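Local structure of RagA protein (Porphyromonas gingivalis, 6SLN) at residues A[131-136]-A[971-976]; A[135-140]-A[376-381]; A[300-305]-A[392-397]; A[380-385]-A[981-986]; A[870-875]-A[919-924]. The protein probably imports peptides across the outer membrane, acting as a TonB-dependent barrel receptor with a plug domain inside it. All blocks are in the same frame, centred on the assembly; numbering follows the deposited sequence.

In the fold
The chain opens contacts 1 and 2 from one plug loop, sharing S135 and G136. Segment 300-305 then opens contact 3. At 376-381, on the end of barrel strand 363-377, contact 2 closes, and contact 4 opens where it ends. Segment 392-397 closes contact 3, which therefore crosses both contact 2 and contact 4. Contact 5 opens and closes at 870-875 and 919-924, wholly within the spans of contacts 1 and 4. Near the C terminus, 971-976 closes contact 1 and 981-986 closes contact 4, so these two cross. Contacts 1 and 2 tie the plug to the barrel chain. Contacts 3, 4 and 5 tie loops, short helices and strand ends to one another.

Contact 1 of 5, residues A[131-136]-A[971-976]; sequences VMTTSG and DPEAGG
E973 carries this contact. The carboxylate oxygen E973 OE1 accepts a hydrogen bond from T133 N at 2.8 Å. The bond is nearly straight, 170° at the hydrogen, and uses the anti lone pair, away from OE2. The side chain gets there fully stretched, with CG anti to the backbone N (chi1 -169°). It lies side by side with T133, and E973 OE1 also comes within 3.4 Å of M132 CA. One residue further on, the backbones almost touch. A974 CA makes a CH...O contact with T134 O at 3.2 Å. T134 CG2 lies beside the backbone, 3.4 Å from G975 N. T134 thus fits against the bend formed by E973, A974 and G975. The joint ties the plug of a TonB-dependent receptor to a loop of the barrel part: the chain running on from strand 129-132 meets the connection between strands 951-964 and 978-979. The second shell fixes the E973 backbone. D971 to A974 form a type I turn. D971 OD1, met from above its carboxylate plane, accepts from E973 N at 2.9 Å in an Asx turn. A974 centres an inverse gamma turn, in which G975 N reaches E973 O at 2.8 Å. Further out, R928 makes salt bridges to both E973 OE2 and D971 OD1. These would help keep both acids ionised in this buried place. T133 OG1 turns to N117, and N985 ND2 joins T133 O to D971 OD2.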
# COMPACT_ATOMS: atom_id res chain seq x y z
N VAL A 131 16.69 -0.42 -34.60
CA VAL A 131 15.43 -0.56 -33.86
C VAL A 131 14.99 -2.01 -33.90
O VAL A 131 14.94 -2.61 -34.97
CB VAL A 131 14.33 0.32 -34.46
CG1 VAL A 131 13.09 0.23 -33.58
CG2 VAL A 131 14.80 1.77 -34.66
N MET A 132 14.63 -2.56 -32.74
CA MET A 132 14.01 -3.89 -32.71
C MET A 132 13.09 -4.01 -31.50
O MET A 132 13.46 -3.64 -30.38
CB MET A 132 15.07 -5.00 -32.71
CG MET A 132 15.59 -5.36 -34.10
SD MET A 132 16.64 -6.81 -34.10
CE MET A 132 18.16 -6.14 -33.42
N THR A 133 11.88 -4.51 -31.74
CA THR A 133 10.93 -4.85 -30.69
C THR A 133 10.77 -6.36 -30.68
O THR A 133 10.38 -6.95 -31.70
CB THR A 133 9.58 -4.18 -30.93
OG1 THR A 133 9.79 -2.86 -31.46
CG2 THR A 133 8.79 -4.10 -29.64
N THR A 134 11.10 -6.99 -29.56
CA THR A 134 11.19 -8.44 -29.49
C THR A 134 9.89 -9.10 -29.05
O THR A 134 9.87 -10.33 -28.87
CB THR A 134 12.32 -8.84 -28.54
OG1 THR A 134 12.21 -8.07 -27.34
CG2 THR A 134 13.69 -8.56 -29.18
N SER A 135 8.83 -8.33 -28.85
CA SER A 135 7.54 -8.86 -28.45
C SER A 135 6.46 -8.00 -29.10
O SER A 135 6.60 -6.78 -29.19
CB SER A 135 7.38 -8.90 -26.92
OG SER A 135 6.10 -9.40 -26.53
N GLY A 136 5.42 -8.66 -29.59
CA GLY A 136 4.28 -7.97 -30.15
C GLY A 136 3.29 -7.52 -29.12
O GLY A 136 2.25 -6.95 -29.44
N ASP A 971 8.49 -15.15 -35.46
CA ASP A 971 8.96 -13.80 -35.74
C ASP A 971 10.48 -13.74 -35.63
O ASP A 971 11.03 -13.91 -34.53
CB ASP A 971 8.30 -12.80 -34.78
CG ASP A 971 8.58 -11.34 -35.16
OD1 ASP A 971 9.30 -11.10 -36.16
OD2 ASP A 971 8.08 -10.44 -34.43
N PRO A 972 11.19 -13.49 -36.73
CA PRO A 972 12.65 -13.33 -36.63
C PRO A 972 13.05 -12.14 -35.75
O PRO A 972 14.13 -12.16 -35.15
CB PRO A 972 13.10 -13.16 -38.09
CG PRO A 972 11.88 -12.71 -38.84
CD PRO A 972 10.69 -13.24 -38.09
N GLU A 973 12.19 -11.13 -35.62
CA GLU A 973 12.50 -10.01 -34.74
C GLU A 973 12.35 -10.36 -33.26
O GLU A 973 12.93 -9.68 -32.41
CB GLU A 973 11.60 -8.82 -35.06
CG GLU A 973 12.00 -7.50 -34.39
CD GLU A 973 11.20 -6.32 -34.92
OE1 GLU A 973 11.34 -5.19 -34.40
OE2 GLU A 973 10.44 -6.53 -35.88
N ALA A 974 11.61 -11.40 -32.93
CA ALA A 974 11.16 -11.59 -31.56
C ALA A 974 12.22 -12.34 -30.76
O ALA A 974 12.06 -13.49 -30.36
CB ALA A 974 9.82 -12.30 -31.52
N GLY A 975 13.31 -11.65 -30.49
CA GLY A 975 14.33 -12.21 -29.63
C GLY A 975 15.70 -11.70 -30.00
O GLY A 975 15.89 -10.97 -30.97
N GLY A 976 16.68 -12.10 -29.20
CA GLY A 976 18.02 -11.66 -29.48
C GLY A 976 18.89 -12.84 -29.86
O GLY A 976 19.17 -13.07 -31.04

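Contact 2 of 5, residues A[135-140]-A[376-381]; sequences SGDPTA and RRSADY
The tight part lies round D137 and T139. D137 CG stands anti to the backbone N (chi1 -175°), which sends the carboxylate across to the other segment. There D137 OD2 takes a hydrogen bond from A379 N at 2.9 Å, through its syn lone pair. The other oxygen, OD1, is held from its own side by two donors. T139 N meets the anti lone pair of D137 OD1 at 2.8 Å, and T139 OG1 comes to D137 OD1 at 2.6 Å from above the carboxylate plane. S378 OG donates to T139 OG1, so a chain of bonds runs from S378 through T139 to D137. With OG1 placed this way, T139 CG2 turns to the strand end, 3.8 Å from R376 CG. F346 of strand 345-360 also packs on T139 and R376. The other side is looser. Beyond CG, the R376 chain runs on towards D170 and A173 of helix 169-173. The CB of R377 points away. D380 is exposed and reaches no closer than 5.7 Å, from D380 OD1 to D137 OD2. The arrangement is an Asx turn within the type I turn D137-A140, docking a plug loop on the end of barrel strand 363-377.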
# COMPACT_ATOMS: atom_id res chain seq x y z
N SER A 135 8.83 -8.33 -28.85
CA SER A 135 7.54 -8.86 -28.45
C SER A 135 6.46 -8.00 -29.10
O SER A 135 6.60 -6.78 -29.19
CB SER A 135 7.38 -8.90 -26.92
OG SER A 135 6.10 -9.40 -26.53
N GLY A 136 5.42 -8.66 -29.59
CA GLY A 136 4.28 -7.97 -30.15
C GLY A 136 3.29 -7.52 -29.12
O GLY A 136 2.25 -6.95 -29.44
N ASP A 137 3.60 -7.81 -27.86
CA ASP A 137 2.81 -7.33 -26.74
C ASP A 137 2.60 -5.82 -26.85
O ASP A 137 3.58 -5.08 -27.03
CB ASP A 137 3.54 -7.71 -25.46
CG ASP A 137 2.76 -7.36 -24.23
OD1 ASP A 137 2.44 -6.15 -24.04
OD2 ASP A 137 2.51 -8.30 -23.43
N PRO A 138 1.36 -5.32 -26.76
CA PRO A 138 1.13 -3.88 -26.97
C PRO A 138 1.92 -2.99 -26.03
O PRO A 138 2.14 -1.82 -26.36
CB PRO A 138 -0.38 -3.72 -26.75
CG PRO A 138 -0.93 -5.08 -26.81
CD PRO A 138 0.14 -6.03 -26.37
N THR A 139 2.34 -3.50 -24.87
CA THR A 139 3.15 -2.72 -23.95
C THR A 139 4.63 -2.98 -24.12
O THR A 139 5.42 -2.68 -23.22
CB THR A 139 2.75 -3.00 -22.50
OG1 THR A 139 2.98 -4.38 -22.19
CG2 THR A 139 1.30 -2.68 -22.27
N ALA A 140 5.04 -3.56 -25.24
CA ALA A 140 6.45 -3.80 -25.47
C ALA A 140 7.12 -2.53 -25.98
O ALA A 140 6.57 -1.80 -26.82
CB ALA A 140 6.66 -4.94 -26.46
N ARG A 376 -1.95 -0.03 -18.83
CA ARG A 376 -0.98 -0.99 -19.33
C ARG A 376 -1.31 -2.35 -18.77
O ARG A 376 -1.48 -2.49 -17.55
CB ARG A 376 0.45 -0.63 -18.90
CG ARG A 376 1.24 0.23 -19.85
CD ARG A 376 2.69 0.36 -19.38
NE ARG A 376 3.37 1.42 -20.11
CZ ARG A 376 3.24 2.72 -19.84
NH1 ARG A 376 2.47 3.14 -18.85
NH2 ARG A 376 3.90 3.62 -20.57
N ARG A 377 -1.42 -3.35 -19.65
CA ARG A 377 -1.37 -4.74 -19.25
C ARG A 377 -0.45 -5.50 -20.19
O ARG A 377 -0.35 -5.21 -21.38
CB ARG A 377 -2.75 -5.43 -19.24
CG ARG A 377 -2.81 -6.47 -18.12
CD ARG A 377 -3.74 -7.63 -18.37
NE ARG A 377 -5.15 -7.24 -18.37
CZ ARG A 377 -6.12 -7.96 -17.80
NH1 ARG A 377 -5.85 -9.10 -17.15
NH2 ARG A 377 -7.37 -7.52 -17.87
N SER A 378 0.21 -6.51 -19.62
CA SER A 378 1.18 -7.32 -20.33
C SER A 378 0.86 -8.78 -20.13
O SER A 378 0.39 -9.19 -19.05
CB SER A 378 2.57 -7.04 -19.85
OG SER A 378 2.85 -5.68 -20.12
N ALA A 379 1.08 -9.55 -21.18
CA ALA A 379 0.93 -10.99 -21.12
C ALA A 379 2.25 -11.53 -20.59
O ALA A 379 3.30 -11.37 -21.22
CB ALA A 379 0.58 -11.55 -22.50
N ASP A 380 2.20 -12.14 -19.42
CA ASP A 380 3.41 -12.38 -18.65
C ASP A 380 3.74 -13.86 -18.53
O ASP A 380 4.27 -14.30 -17.51
CB ASP A 380 3.28 -11.72 -17.27
CG ASP A 380 3.48 -10.22 -17.34
OD1 ASP A 380 4.29 -9.76 -18.18
OD2 ASP A 380 2.82 -9.49 -16.58
N TYR A 381 3.45 -14.63 -19.57
CA TYR A 381 3.95 -15.98 -19.67
C TYR A 381 4.82 -16.19 -20.89
O TYR A 381 5.60 -17.15 -20.93
CB TYR A 381 2.80 -17.00 -19.67
CG TYR A 381 2.19 -17.16 -18.30
CD1 TYR A 381 2.99 -17.39 -17.19
CD2 TYR A 381 0.82 -17.06 -18.11
CE1 TYR A 381 2.45 -17.53 -15.95
CE2 TYR A 381 0.27 -17.19 -16.85
CZ TYR A 381 1.09 -17.43 -15.77
OH TYR A 381 0.56 -17.57 -14.52

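Contact 3 of 5, residues A[300-305]-A[392-397]; sequences DWLKAL and FGVLTM
Two bends in the M397 side chain, at chi2 (-56°) and chi3, curl it over W301. The chi1 of W301 (-88°) stands the indole up from its helix to meet it. M397 CB sits over the five-membered ring of W301, 3.3 Å from its centroid, in a CH-pi contact. M397 SD lies over the six-membered ring of W301, 4.5 Å from its centroid, which makes a Met-aromatic contact. M397 CE completes the cover, 3.5 Å from W301 CZ2. The methionine thus lies along one face of the indole. Beside it, V394 fits against the other helix with both branches. V394 CG1 is anti to the backbone N and lies 3.5 Å from L302 CA and 3.7 Å from L302 CB. V394 CG2 faces L305 CD1 at 3.9 Å. The weakly bonded helix 301-305 and the 392-396 part of helix 390-396 run roughly antiparallel, at 154° with axes 8.4 Å apart. The first precedes strand 309-322 and the second follows strand 363-377, so two connections of the barrel chain meet here. D300 is the N-cap of the first helix, its OD1 accepting from K303 N. Outside the pair, L236 packs on L302 and V394, and the ring of Y414 meets W301 edge-to-face. No hydrogen bond links the two segments. The indole NH is instead satisfied by Y401 O, so the segments are held together by apolar, CH-pi and sulfur-aromatic packing in a buried place.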
# COMPACT_ATOMS: atom_id res chain seq x y z
N ASP A 300 -7.86 -26.37 -33.10
CA ASP A 300 -7.06 -25.28 -33.63
C ASP A 300 -6.47 -24.53 -32.44
O ASP A 300 -7.02 -23.54 -31.95
CB ASP A 300 -7.94 -24.38 -34.50
CG ASP A 300 -7.16 -23.29 -35.20
OD1 ASP A 300 -6.04 -22.96 -34.73
OD2 ASP A 300 -7.65 -22.77 -36.23
N TRP A 301 -5.33 -25.03 -31.94
CA TRP A 301 -4.73 -24.43 -30.76
C TRP A 301 -4.20 -23.02 -31.01
O TRP A 301 -4.04 -22.26 -30.06
CB TRP A 301 -3.62 -25.31 -30.20
CG TRP A 301 -4.13 -26.31 -29.25
CD1 TRP A 301 -4.44 -27.61 -29.51
CD2 TRP A 301 -4.45 -26.08 -27.89
NE1 TRP A 301 -4.91 -28.22 -28.37
CE2 TRP A 301 -4.94 -27.30 -27.36
CE3 TRP A 301 -4.39 -24.96 -27.06
CZ2 TRP A 301 -5.34 -27.42 -26.04
CZ3 TRP A 301 -4.80 -25.09 -25.76
CH2 TRP A 301 -5.26 -26.31 -25.26
N LEU A 302 -3.94 -22.68 -32.28
CA LEU A 302 -3.68 -21.29 -32.65
C LEU A 302 -4.85 -20.41 -32.25
O LEU A 302 -4.70 -19.48 -31.45
CB LEU A 302 -3.44 -21.20 -34.16
CG LEU A 302 -3.28 -19.76 -34.67
CD1 LEU A 302 -2.16 -19.00 -33.92
CD2 LEU A 302 -3.11 -19.66 -36.18
N LYS A 303 -6.04 -20.71 -32.78
CA LYS A 303 -7.22 -19.94 -32.40
C LYS A 303 -7.56 -20.09 -30.92
O LYS A 303 -8.14 -19.18 -30.33
CB LYS A 303 -8.41 -20.32 -33.28
CG LYS A 303 -9.68 -19.52 -32.97
CD LYS A 303 -10.78 -19.83 -33.95
CE LYS A 303 -10.19 -20.12 -35.31
NZ LYS A 303 -10.01 -18.88 -36.12
N ALA A 304 -7.16 -21.20 -30.29
CA ALA A 304 -7.38 -21.35 -28.86
C ALA A 304 -6.63 -20.29 -28.06
O ALA A 304 -7.06 -19.94 -26.95
CB ALA A 304 -6.94 -22.74 -28.41
N LEU A 305 -5.50 -19.78 -28.57
CA LEU A 305 -4.66 -18.87 -27.80
C LEU A 305 -4.38 -17.53 -28.46
O LEU A 305 -3.70 -16.71 -27.83
CB LEU A 305 -3.33 -19.55 -27.43
CG LEU A 305 -3.56 -20.76 -26.52
CD1 LEU A 305 -2.71 -21.91 -26.99
CD2 LEU A 305 -3.35 -20.46 -25.03
N PHE A 392 4.40 -21.20 -28.15
CA PHE A 392 4.89 -22.51 -27.77
C PHE A 392 3.75 -23.52 -27.66
O PHE A 392 3.83 -24.63 -28.19
CB PHE A 392 5.65 -22.43 -26.45
CG PHE A 392 5.96 -23.76 -25.86
CD1 PHE A 392 6.87 -24.60 -26.48
CD2 PHE A 392 5.33 -24.19 -24.72
CE1 PHE A 392 7.17 -25.83 -25.94
CE2 PHE A 392 5.61 -25.42 -24.17
CZ PHE A 392 6.54 -26.25 -24.79
N GLY A 393 2.68 -23.15 -26.94
CA GLY A 393 1.57 -24.07 -26.77
C GLY A 393 0.78 -24.26 -28.05
O GLY A 393 0.29 -25.36 -28.32
N VAL A 394 0.67 -23.21 -28.86
CA VAL A 394 0.03 -23.33 -30.16
C VAL A 394 0.62 -24.49 -30.96
O VAL A 394 -0.10 -25.25 -31.60
CB VAL A 394 0.13 -22.01 -30.94
CG1 VAL A 394 -0.31 -22.20 -32.37
CG2 VAL A 394 -0.70 -20.93 -30.24
N LEU A 395 1.95 -24.63 -30.92
CA LEU A 395 2.59 -25.74 -31.61
C LEU A 395 2.55 -27.02 -30.79
O LEU A 395 2.30 -28.10 -31.34
CB LEU A 395 4.04 -25.39 -31.94
CG LEU A 395 4.34 -24.12 -32.74
CD1 LEU A 395 5.82 -24.05 -33.04
CD2 LEU A 395 3.51 -24.03 -34.02
N THR A 396 2.79 -26.95 -29.49
CA THR A 396 3.12 -28.18 -28.77
C THR A 396 1.93 -28.87 -28.13
O THR A 396 2.12 -29.94 -27.54
CB THR A 396 4.19 -27.91 -27.70
OG1 THR A 396 3.80 -26.79 -26.89
CG2 THR A 396 5.49 -27.62 -28.37
N MET A 397 0.75 -28.30 -28.18
CA MET A 397 -0.39 -28.98 -27.58
C MET A 397 -0.80 -30.15 -28.47
O MET A 397 -0.99 -29.96 -29.68
CB MET A 397 -1.58 -28.01 -27.36
CG MET A 397 -1.47 -27.10 -26.12
SD MET A 397 -1.26 -28.02 -24.58
CE MET A 397 -2.65 -29.12 -24.53

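Contact 4 of 5, residues A[380-385]-A[981-986]; sequences DYFGKY and NQYPNS
N981 and F382 bury the most surface, and Y983 follows. N981 has a left-handed backbone conformation, with positive phi, and grips the turn at two points. N981 O accepts from G383 N at 2.8 Å, with the N-H standing above the carbonyl plane. The side chain, with CG anti to the backbone N (chi1 -171°), lays N981 ND2 beside K384 O at 2.8 Å. That second bond is weak because it is strongly bent (120°). The other end of the amide, OD1, accepts from F392 N. F382 lies against the same segment. N981 O is at the edge of its ring, in plane, and Q982 O is 3.5 Å from F382 CD1. Y983 comes over one face of F382, with CD2 nearer the rim than the centre. Y983 CB makes a CH-pi contact, 3.9 Å from the F382 centroid. The two rings are oblique, planes 44° apart. Residues Y381 to K384 form a type II turn, closed by K384 N to Y381 O at 3.1 Å. G383 takes its third position with the positive phi usual there. Y983 OH is held by A340 N and Y385 OH by D875, while K384 and Y385 pack on the bound peptide. The contact joins the loop between strand 363-377 and helix 390-396 to the connection between strands 978-979 and 986-996, with T391 of helix 390-396 packing on N981 and P984.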
# COMPACT_ATOMS: atom_id res chain seq x y z
N ASP A 380 2.20 -12.14 -19.42
CA ASP A 380 3.41 -12.38 -18.65
C ASP A 380 3.74 -13.86 -18.53
O ASP A 380 4.27 -14.30 -17.51
CB ASP A 380 3.28 -11.72 -17.27
CG ASP A 380 3.48 -10.22 -17.34
OD1 ASP A 380 4.29 -9.76 -18.18
OD2 ASP A 380 2.82 -9.49 -16.58
N TYR A 381 3.45 -14.63 -19.57
CA TYR A 381 3.95 -15.98 -19.67
C TYR A 381 4.82 -16.19 -20.89
O TYR A 381 5.60 -17.15 -20.93
CB TYR A 381 2.80 -17.00 -19.67
CG TYR A 381 2.19 -17.16 -18.30
CD1 TYR A 381 2.99 -17.39 -17.19
CD2 TYR A 381 0.82 -17.06 -18.11
CE1 TYR A 381 2.45 -17.53 -15.95
CE2 TYR A 381 0.27 -17.19 -16.85
CZ TYR A 381 1.09 -17.43 -15.77
OH TYR A 381 0.56 -17.57 -14.52
N PHE A 382 4.73 -15.28 -21.86
CA PHE A 382 5.50 -15.39 -23.08
C PHE A 382 6.99 -15.34 -22.78
O PHE A 382 7.44 -14.76 -21.78
CB PHE A 382 5.09 -14.28 -24.05
CG PHE A 382 3.74 -14.53 -24.70
CD1 PHE A 382 3.66 -15.24 -25.87
CD2 PHE A 382 2.58 -14.08 -24.10
CE1 PHE A 382 2.45 -15.48 -26.46
CE2 PHE A 382 1.37 -14.33 -24.67
CZ PHE A 382 1.30 -15.03 -25.86
N GLY A 383 7.77 -15.99 -23.64
CA GLY A 383 9.18 -16.15 -23.40
C GLY A 383 9.53 -17.21 -22.39
O GLY A 383 10.69 -17.61 -22.33
N LYS A 384 8.58 -17.69 -21.61
CA LYS A 384 8.78 -18.87 -20.77
C LYS A 384 8.01 -20.05 -21.36
O LYS A 384 7.16 -19.90 -22.24
CB LYS A 384 8.35 -18.57 -19.33
CG LYS A 384 9.35 -17.72 -18.59
CD LYS A 384 8.90 -17.36 -17.19
CE LYS A 384 7.75 -16.38 -17.22
NZ LYS A 384 7.19 -16.16 -15.85
N TYR A 385 8.34 -21.25 -20.87
CA TYR A 385 7.89 -22.50 -21.47
C TYR A 385 6.92 -23.16 -20.50
O TYR A 385 7.32 -23.91 -19.60
CB TYR A 385 9.07 -23.45 -21.82
CG TYR A 385 9.69 -23.12 -23.14
CD1 TYR A 385 9.04 -23.41 -24.33
CD2 TYR A 385 10.92 -22.50 -23.20
CE1 TYR A 385 9.62 -23.10 -25.55
CE2 TYR A 385 11.51 -22.18 -24.42
CZ TYR A 385 10.86 -22.48 -25.59
OH TYR A 385 11.46 -22.15 -26.78
N ASN A 981 9.15 -19.17 -27.11
CA ASN A 981 7.75 -18.82 -26.87
C ASN A 981 7.48 -17.35 -27.19
O ASN A 981 7.09 -16.57 -26.30
CB ASN A 981 7.34 -19.15 -25.43
CG ASN A 981 5.83 -19.01 -25.22
OD1 ASN A 981 5.03 -19.30 -26.12
ND2 ASN A 981 5.44 -18.53 -24.05
N GLN A 982 7.68 -16.96 -28.44
CA GLN A 982 7.56 -15.56 -28.81
C GLN A 982 6.12 -15.08 -28.70
O GLN A 982 5.17 -15.80 -29.03
CB GLN A 982 8.06 -15.35 -30.23
CG GLN A 982 9.43 -15.94 -30.51
CD GLN A 982 9.73 -15.96 -32.00
OE1 GLN A 982 8.91 -16.42 -32.80
NE2 GLN A 982 10.90 -15.45 -32.37
N TYR A 983 5.96 -13.86 -28.18
CA TYR A 983 4.78 -13.06 -28.45
C TYR A 983 5.08 -12.35 -29.77
O TYR A 983 5.78 -11.33 -29.77
CB TYR A 983 4.49 -12.08 -27.30
CG TYR A 983 3.10 -11.47 -27.34
CD1 TYR A 983 2.54 -11.02 -28.54
CD2 TYR A 983 2.35 -11.33 -26.18
CE1 TYR A 983 1.28 -10.46 -28.59
CE2 TYR A 983 1.06 -10.78 -26.22
CZ TYR A 983 0.53 -10.35 -27.43
OH TYR A 983 -0.74 -9.79 -27.50
N PRO A 984 4.63 -12.87 -30.90
CA PRO A 984 5.10 -12.34 -32.19
C PRO A 984 4.65 -10.91 -32.40
O PRO A 984 3.63 -10.47 -31.86
CB PRO A 984 4.46 -13.28 -33.22
CG PRO A 984 3.92 -14.47 -32.42
CD PRO A 984 3.63 -13.95 -31.06
N ASN A 985 5.42 -10.16 -33.18
CA ASN A 985 4.92 -8.86 -33.61
C ASN A 985 3.67 -9.07 -34.45
O ASN A 985 3.38 -10.16 -34.95
CB ASN A 985 5.96 -8.10 -34.43
CG ASN A 985 6.97 -7.37 -33.56
OD1 ASN A 985 6.62 -6.45 -32.81
ND2 ASN A 985 8.23 -7.79 -33.64
N SER A 986 2.90 -8.00 -34.58
CA SER A 986 1.57 -8.11 -35.17
C SER A 986 1.54 -7.46 -36.54
O SER A 986 2.43 -6.69 -36.92
CB SER A 986 0.53 -7.47 -34.26
OG SER A 986 0.98 -6.19 -33.85

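Contact 5 of 5, residues A[870-875]-A[919-924]; sequences WMINND and HLLENA
E922 OE2 is held by two donors. N873 ND2 bonds to E922 OE2 at 3.0 Å from above the carboxylate plane, and R876 NH1 makes a salt bridge to it, while the other oxygen, OE1, pairs with K968. With two cations near, this buried carboxylate is probably ionised. N873 CG is anti to its backbone N (chi1 -167°), which turns the amide to the glutamate. The backbones pair as antiparallel strands. M871 and E922 are a hydrogen-bonded pair. E922 N to M871 O is 2.8 Å and straight, while M871 N to E922 O is weak. N873 N donates to L920 O at 2.8 Å, past the non-hydrogen-bonded pair of I872 and L921. Side chains alternate. M871 CB meets A924 CB at 3.8 Å on the face of E922. On the other, L921 CD1 packs 3.8 Å from I872 CG1. There the W870 ring takes N923 CG over one face, near the rim. N874 ND2 bonds to the bound peptide's backbone. Strands 857-873 and 921-937 are antiparallel neighbours in the beta-barrel part of this TonB-dependent receptor, joined here at the end of the first and the start of the second. Strand 978-979 runs parallel to strand 857-873, and F793 and M795 of strand 792-802 cover the W870, I872 and L921 face.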
# COMPACT_ATOMS: atom_id res chain seq x y z
N TRP A 870 21.26 -13.84 -36.37
CA TRP A 870 21.06 -15.24 -36.07
C TRP A 870 20.36 -15.33 -34.72
O TRP A 870 20.30 -14.36 -33.96
CB TRP A 870 22.38 -16.02 -36.07
CG TRP A 870 23.19 -15.73 -37.31
CD1 TRP A 870 24.02 -14.66 -37.52
CD2 TRP A 870 23.21 -16.50 -38.53
NE1 TRP A 870 24.56 -14.73 -38.79
CE2 TRP A 870 24.08 -15.85 -39.42
CE3 TRP A 870 22.59 -17.68 -38.93
CZ2 TRP A 870 24.34 -16.33 -40.70
CZ3 TRP A 870 22.85 -18.16 -40.22
CH2 TRP A 870 23.71 -17.49 -41.08
N MET A 871 19.81 -16.51 -34.45
CA MET A 871 18.99 -16.70 -33.27
C MET A 871 18.85 -18.19 -33.04
O MET A 871 18.67 -18.95 -33.99
CB MET A 871 17.61 -16.05 -33.44
CG MET A 871 16.92 -15.69 -32.12
SD MET A 871 15.61 -14.45 -32.29
CE MET A 871 14.68 -15.10 -33.69
N ILE A 872 18.99 -18.60 -31.79
CA ILE A 872 18.73 -19.99 -31.45
C ILE A 872 17.23 -20.15 -31.29
O ILE A 872 16.60 -19.43 -30.51
CB ILE A 872 19.48 -20.40 -30.18
CG1 ILE A 872 20.97 -20.19 -30.37
CG2 ILE A 872 19.16 -21.85 -29.78
CD1 ILE A 872 21.72 -20.12 -29.10
N ASN A 873 16.64 -21.06 -32.06
CA ASN A 873 15.21 -21.33 -32.01
C ASN A 873 14.97 -22.36 -30.92
O ASN A 873 14.86 -23.55 -31.17
CB ASN A 873 14.68 -21.80 -33.34
CG ASN A 873 13.17 -21.78 -33.39
OD1 ASN A 873 12.52 -21.84 -32.35
ND2 ASN A 873 12.60 -21.67 -34.60
N ASN A 874 14.84 -21.86 -29.69
CA ASN A 874 14.60 -22.74 -28.56
C ASN A 874 13.36 -23.60 -28.77
O ASN A 874 13.35 -24.76 -28.32
CB ASN A 874 14.45 -21.91 -27.30
CG ASN A 874 14.99 -22.58 -26.08
OD1 ASN A 874 15.43 -21.91 -25.16
ND2 ASN A 874 14.96 -23.90 -26.04
N ASP A 875 12.32 -23.06 -29.41
CA ASP A 875 11.09 -23.82 -29.66
C ASP A 875 11.42 -25.14 -30.35
O ASP A 875 10.91 -26.20 -29.97
CB ASP A 875 10.12 -23.03 -30.53
CG ASP A 875 9.22 -22.09 -29.74
OD1 ASP A 875 9.46 -21.89 -28.54
OD2 ASP A 875 8.29 -21.53 -30.35
N HIS A 919 22.45 -26.67 -35.70
CA HIS A 919 21.02 -26.83 -35.88
C HIS A 919 20.37 -26.15 -34.68
O HIS A 919 20.91 -26.21 -33.58
CB HIS A 919 20.60 -28.30 -35.97
CG HIS A 919 20.03 -28.84 -34.70
ND1 HIS A 919 20.81 -29.42 -33.71
CD2 HIS A 919 18.75 -28.88 -34.23
CE1 HIS A 919 20.04 -29.79 -32.70
NE2 HIS A 919 18.79 -29.46 -32.99
N LEU A 920 19.24 -25.49 -34.91
CA LEU A 920 18.65 -24.54 -33.96
C LEU A 920 19.24 -23.15 -34.11
O LEU A 920 18.58 -22.17 -33.77
CB LEU A 920 18.76 -24.96 -32.49
CG LEU A 920 18.22 -26.32 -32.07
CD1 LEU A 920 18.08 -26.40 -30.56
CD2 LEU A 920 16.90 -26.61 -32.75
N LEU A 921 20.47 -23.00 -34.61
CA LEU A 921 20.98 -21.65 -34.87
C LEU A 921 20.51 -21.22 -36.25
O LEU A 921 21.08 -21.63 -37.26
CB LEU A 921 22.50 -21.58 -34.76
CG LEU A 921 23.07 -20.15 -34.86
CD1 LEU A 921 22.48 -19.20 -33.77
CD2 LEU A 921 24.62 -20.14 -34.85
N GLU A 922 19.48 -20.39 -36.31
CA GLU A 922 18.87 -20.05 -37.58
C GLU A 922 19.21 -18.63 -38.01
O GLU A 922 19.37 -17.74 -37.18
CB GLU A 922 17.35 -20.20 -37.52
CG GLU A 922 16.88 -21.61 -37.28
CD GLU A 922 15.37 -21.70 -37.30
OE1 GLU A 922 14.77 -21.01 -38.15
OE2 GLU A 922 14.79 -22.42 -36.46
N ASN A 923 19.29 -18.44 -39.32
CA ASN A 923 19.37 -17.11 -39.93
C ASN A 923 18.09 -16.31 -39.70
O ASN A 923 17.13 -16.42 -40.47
CB ASN A 923 19.63 -17.25 -41.42
CG ASN A 923 20.02 -15.94 -42.06
OD1 ASN A 923 19.43 -14.89 -41.77
ND2 ASN A 923 21.03 -15.98 -42.91
N ALA A 924 18.08 -15.49 -38.64
CA ALA A 924 16.91 -14.69 -38.31
C ALA A 924 16.94 -13.31 -38.96
O ALA A 924 16.28 -12.38 -38.46
CB ALA A 924 16.77 -14.57 -36.79